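Local coordinates for periplasmic binding protein component of an ABC type zinc uptake transporter (Synechocystis sp., PDB 1PQ4), which binds zinc and, as the periplasmic component of an ABC-type uptake transporter, probably delivers it to the membrane for import, at residues Glu175-Glu180 against Ala271-Asn276; Thr239-Glu244 against Glu253-Glu258. All blocks are in the same frame, centred on the assembly; numbering follows the deposited sequence.

Interaction 1 (Glu175-Glu180 against Ala271-Asn276); sequences ERLNQE and ADWSSN
Leu177 reaches from the helix 160-185 into the angle between Trp273 and Ser274, the first two residues of the helix 273-288. Its CB points at the opposing segment, and CG lies anti to the backbone N (chi1 177°), which carries the branch straight outward and lets both methyls do the touching. Leu177 CD1 rests on the hydroxyl of Ser274, 3.6 Å from OG. Leu177 CD2 has two partners: it lies 3.7 Å from that same Ser274 OG, so that both methyls lie against the same side of this oxygen, and it meets the six-membered part of the indole of Trp273, where CZ3 is 3.6 Å away and CH2 3.8 Å. The methyl comes at this ring obliquely. Trp273 answers with its own extended first torsion (chi1 -176°), which swings the six-membered ring toward Leu177 although its CB does not start in that direction. Across the two segments the contact is one of van der Waals packing, an aliphatic branch against an indole and a serine. An alanine in place of Leu177 would remove both methyls and would probably open a gap beside the indole, with Ser274 OG losing its apolar cover from this helix. The indole is further fixed by a hydrogen bond from NE1 to Trp135 O and an edge-to-face contact with Phe15. Next to Leu177 on its helix, Asn178 ND2 donates a bent bond (138°) of 3.2 Å to the syn side of Glu175 OE2, which also pairs with Lys142. A salt bridge from Glu180 to Lys278 joins the same two helices a turn further on. Around them, helix 10-20 packs on Trp273 and Ser274 through Pro11 and Tyr14, and helix 138-155 brings Val141 onto the indole.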
loop_
_atom_site.group_PDB
_atom_site.type_symbol
_atom_site.label_atom_id
_atom_site.label_comp_id
_atom_site.label_asym_id
_atom_site.label_seq_id
_atom_site.Cartn_x
_atom_site.Cartn_y
_atom_site.Cartn_z
ATOM N N GLU A 175 6.920 -7.957 -13.187
ATOM C CA GLU A 175 8.359 -8.249 -13.257
ATOM C C GLU A 175 9.064 -7.120 -13.958
ATOM O O GLU A 175 10.147 -6.710 -13.569
ATOM C CB GLU A 175 8.648 -9.552 -14.026
ATOM C CG GLU A 175 9.180 -10.618 -13.119
ATOM C CD GLU A 175 10.365 -10.127 -12.306
ATOM O OE1 GLU A 175 11.504 -10.165 -12.813
ATOM O OE2 GLU A 175 10.160 -9.677 -11.164
ATOM N N ARG A 176 8.444 -6.608 -15.001
ATOM C CA ARG A 176 9.046 -5.489 -15.742
ATOM C C ARG A 176 9.136 -4.244 -14.816
ATOM O O ARG A 176 10.174 -3.603 -14.720
ATOM C CB ARG A 176 8.210 -5.228 -16.996
ATOM C CG ARG A 176 8.611 -4.015 -17.813
ATOM C CD ARG A 176 7.317 -3.518 -18.395
ATOM N NE ARG A 176 7.386 -2.316 -19.202
ATOM C CZ ARG A 176 6.297 -1.679 -19.615
ATOM N NH1 ARG A 176 5.101 -2.158 -19.275
ATOM N NH2 ARG A 176 6.394 -0.579 -20.358
ATOM N N LEU A 177 8.067 -3.972 -14.067
ATOM C CA LEU A 177 8.078 -2.859 -13.108
ATOM C C LEU A 177 9.161 -3.068 -12.068
ATOM O O LEU A 177 9.911 -2.148 -11.713
ATOM C CB LEU A 177 6.732 -2.780 -12.435
ATOM C CG LEU A 177 6.615 -1.708 -11.349
ATOM C CD1 LEU A 177 6.706 -0.319 -11.979
ATOM C CD2 LEU A 177 5.239 -1.855 -10.699
ATOM N N ASN A 178 9.257 -4.299 -11.557
ATOM C CA ASN A 178 10.274 -4.606 -10.569
ATOM C C ASN A 178 11.699 -4.321 -11.063
ATOM O O ASN A 178 12.550 -3.786 -10.318
ATOM C CB ASN A 178 10.146 -6.089 -10.151
ATOM C CG ASN A 178 11.201 -6.507 -9.139
ATOM O OD1 ASN A 178 11.376 -5.869 -8.100
ATOM N ND2 ASN A 178 11.898 -7.596 -9.434
ATOM N N GLN A 179 11.990 -4.733 -12.295
ATOM C CA GLN A 179 13.315 -4.479 -12.884
ATOM C C GLN A 179 13.537 -2.952 -13.028
ATOM O O GLN A 179 14.632 -2.425 -12.765
ATOM C CB GLN A 179 13.405 -5.109 -14.311
ATOM C CG GLN A 179 14.481 -6.187 -14.478
ATOM C CD GLN A 179 15.233 -6.068 -15.827
ATOM O OE1 GLN A 179 14.626 -5.793 -16.878
ATOM N NE2 GLN A 179 16.557 -6.286 -15.795
ATOM N N GLU A 180 12.499 -2.262 -13.484
ATOM C CA GLU A 180 12.577 -0.820 -13.697
ATOM C C GLU A 180 12.856 -0.100 -12.372
ATOM O O GLU A 180 13.723 0.769 -12.302
ATOM C CB GLU A 180 11.257 -0.349 -14.298
ATOM C CG GLU A 180 11.293 0.961 -15.008
ATOM C CD GLU A 180 9.969 1.254 -15.697
ATOM O OE1 GLU A 180 9.338 0.288 -16.188
ATOM O OE2 GLU A 180 9.568 2.438 -15.762
ATOM N N ALA A 271 -4.279 5.263 -6.574
ATOM C CA ALA A 271 -4.964 4.247 -7.361
ATOM C C ALA A 271 -4.176 3.938 -8.642
ATOM O O ALA A 271 -4.283 2.848 -9.175
ATOM C CB ALA A 271 -6.390 4.705 -7.724
ATOM N N ASP A 272 -3.379 4.897 -9.119
ATOM C CA ASP A 272 -2.597 4.745 -10.385
ATOM C C ASP A 272 -1.329 4.138 -9.861
ATOM O O ASP A 272 -0.251 4.718 -9.917
ATOM C CB ASP A 272 -2.396 6.168 -10.975
ATOM C CG ASP A 272 -1.806 6.165 -12.382
ATOM O OD1 ASP A 272 -2.034 5.213 -13.149
ATOM O OD2 ASP A 272 -1.120 7.152 -12.737
ATOM N N TRP A 273 -1.480 2.905 -9.351
ATOM C CA TRP A 273 -0.422 2.205 -8.622
ATOM C C TRP A 273 0.937 2.058 -9.249
ATOM O O TRP A 273 1.940 2.282 -8.591
ATOM C CB TRP A 273 -0.953 0.798 -8.159
ATOM C CG TRP A 273 -0.029 0.009 -7.329
ATOM C CD1 TRP A 273 0.137 0.061 -5.964
ATOM C CD2 TRP A 273 0.861 -1.002 -7.811
ATOM N NE1 TRP A 273 1.113 -0.892 -5.572
ATOM C CE2 TRP A 273 1.549 -1.544 -6.696
ATOM C CE3 TRP A 273 1.136 -1.511 -9.090
ATOM C CZ2 TRP A 273 2.485 -2.558 -6.824
ATOM C CZ3 TRP A 273 2.084 -2.541 -9.204
ATOM C CH2 TRP A 273 2.738 -3.043 -8.084
ATOM N N SER A 274 0.972 1.648 -10.509
ATOM C CA SER A 274 2.261 1.431 -11.157
ATOM C C SER A 274 3.025 2.743 -11.405
ATOM O O SER A 274 4.208 2.874 -11.086
ATOM C CB SER A 274 2.034 0.656 -12.473
ATOM O OG SER A 274 3.292 0.324 -13.011
ATOM N N SER A 275 2.354 3.722 -11.988
ATOM C CA SER A 275 3.044 4.991 -12.225
ATOM C C SER A 275 3.370 5.668 -10.906
ATOM O O SER A 275 4.394 6.318 -10.793
ATOM C CB SER A 275 2.216 5.892 -13.158
ATOM O OG SER A 275 1.070 6.367 -12.503
ATOM N N ASN A 276 2.531 5.505 -9.875
ATOM C CA ASN A 276 2.877 6.100 -8.558
ATOM C C ASN A 276 4.150 5.488 -7.996
ATOM O O ASN A 276 5.026 6.199 -7.489
ATOM C CB ASN A 276 1.738 5.856 -7.557
ATOM C CG ASN A 276 2.009 6.505 -6.185
ATOM O OD1 ASN A 276 2.103 5.828 -5.150
ATOM N ND2 ASN A 276 2.152 7.813 -6.186
#

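Interaction 2 (Thr239-Glu244 against Glu253-Glu258); sequences TMVFGE and EAIAAE
Val241 faces the helix 250-259 and is the one residue of its strand segment to touch Glu253-Glu258; the contact rests on its CG2 methyl. The apolar contacts come first. Val241 CG2 lies 3.9 Å from Ile255 CG2, the two side chains crossing at about a right angle, and it comes equally near the next residue, 3.9 Å from Ala256 CA and 4.0 Å from Ala256 CB. The small side chain of Ala256 is consistent with the close approach of the helix there, with the CA atoms of Val241 and Ala256 5.9 Å apart. Ile255 offers its short branch: CG1 sits anti to its carbonyl carbon (chi1 -72°), leading the longer arm away from the strand while CG2 stays at the contact. Ile214 and Ala261 also touch Val241, and Val263 touches Ala256.

Polar interactions serve the strand rather than this interface. Val241 shares backbone hydrogen bonds with Gly262 and Glu264 of the neighbouring parallel strand, and Phe242 with Ile194. From Glu244, the carboxylate accepts bonds from the backbone N of His197, a zinc ligand, and from Trp200 NE1, and so probably helps to position the loop that carries the metal ligand.

Met240 points away from the helix, and its CG lies over one face of the Phe242 ring, 4.1 Å above the plane and offset toward the rim. Both side chains pack on helix 273-288. Strand 240-244, helix 250-259 and strand 262-266 together form a beta-alpha-beta unit, and Val241 supplies part of the hydrophobic seam between its first strand and its helix.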
loop_
_atom_site.group_PDB
_atom_site.type_symbol
_atom_site.label_atom_id
_atom_site.label_comp_id
_atom_site.label_asym_id
_atom_site.label_seq_id
_atom_site.Cartn_x
_atom_site.Cartn_y
_atom_site.Cartn_z
ATOM N N THR A 239 18.705 14.853 2.226
ATOM C CA THR A 239 18.336 15.988 1.390
ATOM C C THR A 239 16.857 16.336 1.286
ATOM O O THR A 239 16.479 17.430 0.846
ATOM C CB THR A 239 18.868 15.695 -0.047
ATOM O OG1 THR A 239 20.172 16.277 -0.190
ATOM C CG2 THR A 239 17.909 16.194 -1.163
ATOM N N MET A 240 16.015 15.395 1.678
ATOM C CA MET A 240 14.606 15.597 1.517
ATOM C C MET A 240 13.876 14.881 2.611
ATOM O O MET A 240 14.378 13.890 3.147
ATOM C CB MET A 240 14.200 15.032 0.171
ATOM C CG MET A 240 12.874 15.475 -0.339
ATOM S SD MET A 240 13.137 16.972 -1.255
ATOM C CE MET A 240 14.415 16.399 -2.418
ATOM N N VAL A 241 12.709 15.384 2.972
ATOM C CA VAL A 241 11.936 14.709 4.002
ATOM C C VAL A 241 10.601 14.442 3.336
ATOM O O VAL A 241 10.037 15.334 2.689
ATOM C CB VAL A 241 11.732 15.571 5.262
ATOM C CG1 VAL A 241 10.899 14.808 6.273
ATOM C CG2 VAL A 241 13.096 15.934 5.853
ATOM N N PHE A 242 10.119 13.203 3.444
ATOM C CA PHE A 242 8.868 12.880 2.800
ATOM C C PHE A 242 7.738 12.849 3.796
ATOM O O PHE A 242 7.924 12.505 4.949
ATOM C CB PHE A 242 8.980 11.532 2.121
ATOM C CG PHE A 242 9.969 11.515 1.029
ATOM C CD1 PHE A 242 11.229 10.955 1.224
ATOM C CD2 PHE A 242 9.657 12.076 -0.198
ATOM C CE1 PHE A 242 12.176 10.954 0.201
ATOM C CE2 PHE A 242 10.615 12.070 -1.247
ATOM C CZ PHE A 242 11.865 11.508 -1.034
ATOM N N GLY A 243 6.572 13.250 3.327
ATOM C CA GLY A 243 5.381 13.212 4.166
ATOM C C GLY A 243 4.388 12.451 3.309
ATOM O O GLY A 243 4.680 12.079 2.174
ATOM N N GLU A 244 3.215 12.211 3.837
ATOM C CA GLU A 244 2.204 11.471 3.095
ATOM C C GLU A 244 0.944 12.308 3.098
ATOM O O GLU A 244 0.666 13.016 4.083
ATOM C CB GLU A 244 1.969 10.110 3.780
ATOM C CG GLU A 244 2.901 9.069 3.299
ATOM C CD GLU A 244 3.897 8.604 4.337
ATOM O OE1 GLU A 244 4.306 9.440 5.195
ATOM O OE2 GLU A 244 4.273 7.394 4.258
ATOM N N GLU A 253 7.810 18.965 7.745
ATOM C CA GLU A 253 8.171 20.346 7.374
ATOM C C GLU A 253 9.122 20.970 8.396
ATOM O O GLU A 253 10.078 21.637 8.032
ATOM C CB GLU A 253 6.899 21.204 7.249
ATOM C CG GLU A 253 6.030 20.832 6.058
ATOM C CD GLU A 253 4.715 21.583 6.002
ATOM O OE1 GLU A 253 4.721 22.831 5.964
ATOM O OE2 GLU A 253 3.650 20.935 5.977
ATOM N N ALA A 254 8.882 20.713 9.670
ATOM C CA ALA A 254 9.738 21.290 10.705
ATOM C C ALA A 254 11.107 20.665 10.614
ATOM O O ALA A 254 12.117 21.344 10.752
ATOM C CB ALA A 254 9.114 21.070 12.107
ATOM N N ILE A 255 11.152 19.354 10.383
ATOM C CA ILE A 255 12.427 18.688 10.267
ATOM C C ILE A 255 13.181 19.190 9.077
ATOM O O ILE A 255 14.383 19.461 9.179
ATOM C CB ILE A 255 12.287 17.139 10.143
ATOM C CG1 ILE A 255 11.853 16.565 11.495
ATOM C CG2 ILE A 255 13.621 16.526 9.667
ATOM C CD1 ILE A 255 10.830 17.335 12.305
ATOM N N ALA A 256 12.487 19.322 7.949
ATOM C CA ALA A 256 13.143 19.768 6.742
ATOM C C ALA A 256 13.725 21.165 6.951
ATOM O O ALA A 256 14.823 21.461 6.509
ATOM C CB ALA A 256 12.149 19.787 5.545
ATOM N N ALA A 257 12.983 22.021 7.632
ATOM C CA ALA A 257 13.467 23.395 7.855
ATOM C C ALA A 257 14.690 23.409 8.761
ATOM O O ALA A 257 15.564 24.268 8.632
ATOM C CB ALA A 257 12.347 24.260 8.480
ATOM N N GLU A 258 14.728 22.488 9.714
ATOM C CA GLU A 258 15.836 22.411 10.667
ATOM C C GLU A 258 17.100 21.763 10.168
ATOM O O GLU A 258 18.191 22.114 10.621
ATOM C CB GLU A 258 15.392 21.676 11.919
ATOM C CG GLU A 258 14.587 22.518 12.866
ATOM C CD GLU A 258 15.439 23.036 13.991
ATOM O OE1 GLU A 258 16.630 23.314 13.724
ATOM O OE2 GLU A 258 14.922 23.159 15.127
#

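Overall arrangement
Both contacts are buried and apolar, yet they differ in scale along the chain and in the parts they join. Interaction 1 brings together segments of two helices, 91 residues apart at their closest ends, whereas interaction 2 is nested within the loop closed by interaction 1 and links a strand to the next helix of one beta-alpha-beta unit. The first lies nearer the centre of the chain and sets an aliphatic branch against an indole and a serine; the second is wholly aliphatic. Their centres are 26 Å apart and their nearest atoms about 9 Å, without touching. Helix 273-288 relates them: its start takes part in interaction 1, and farther along it covers the other side of strand 240-244.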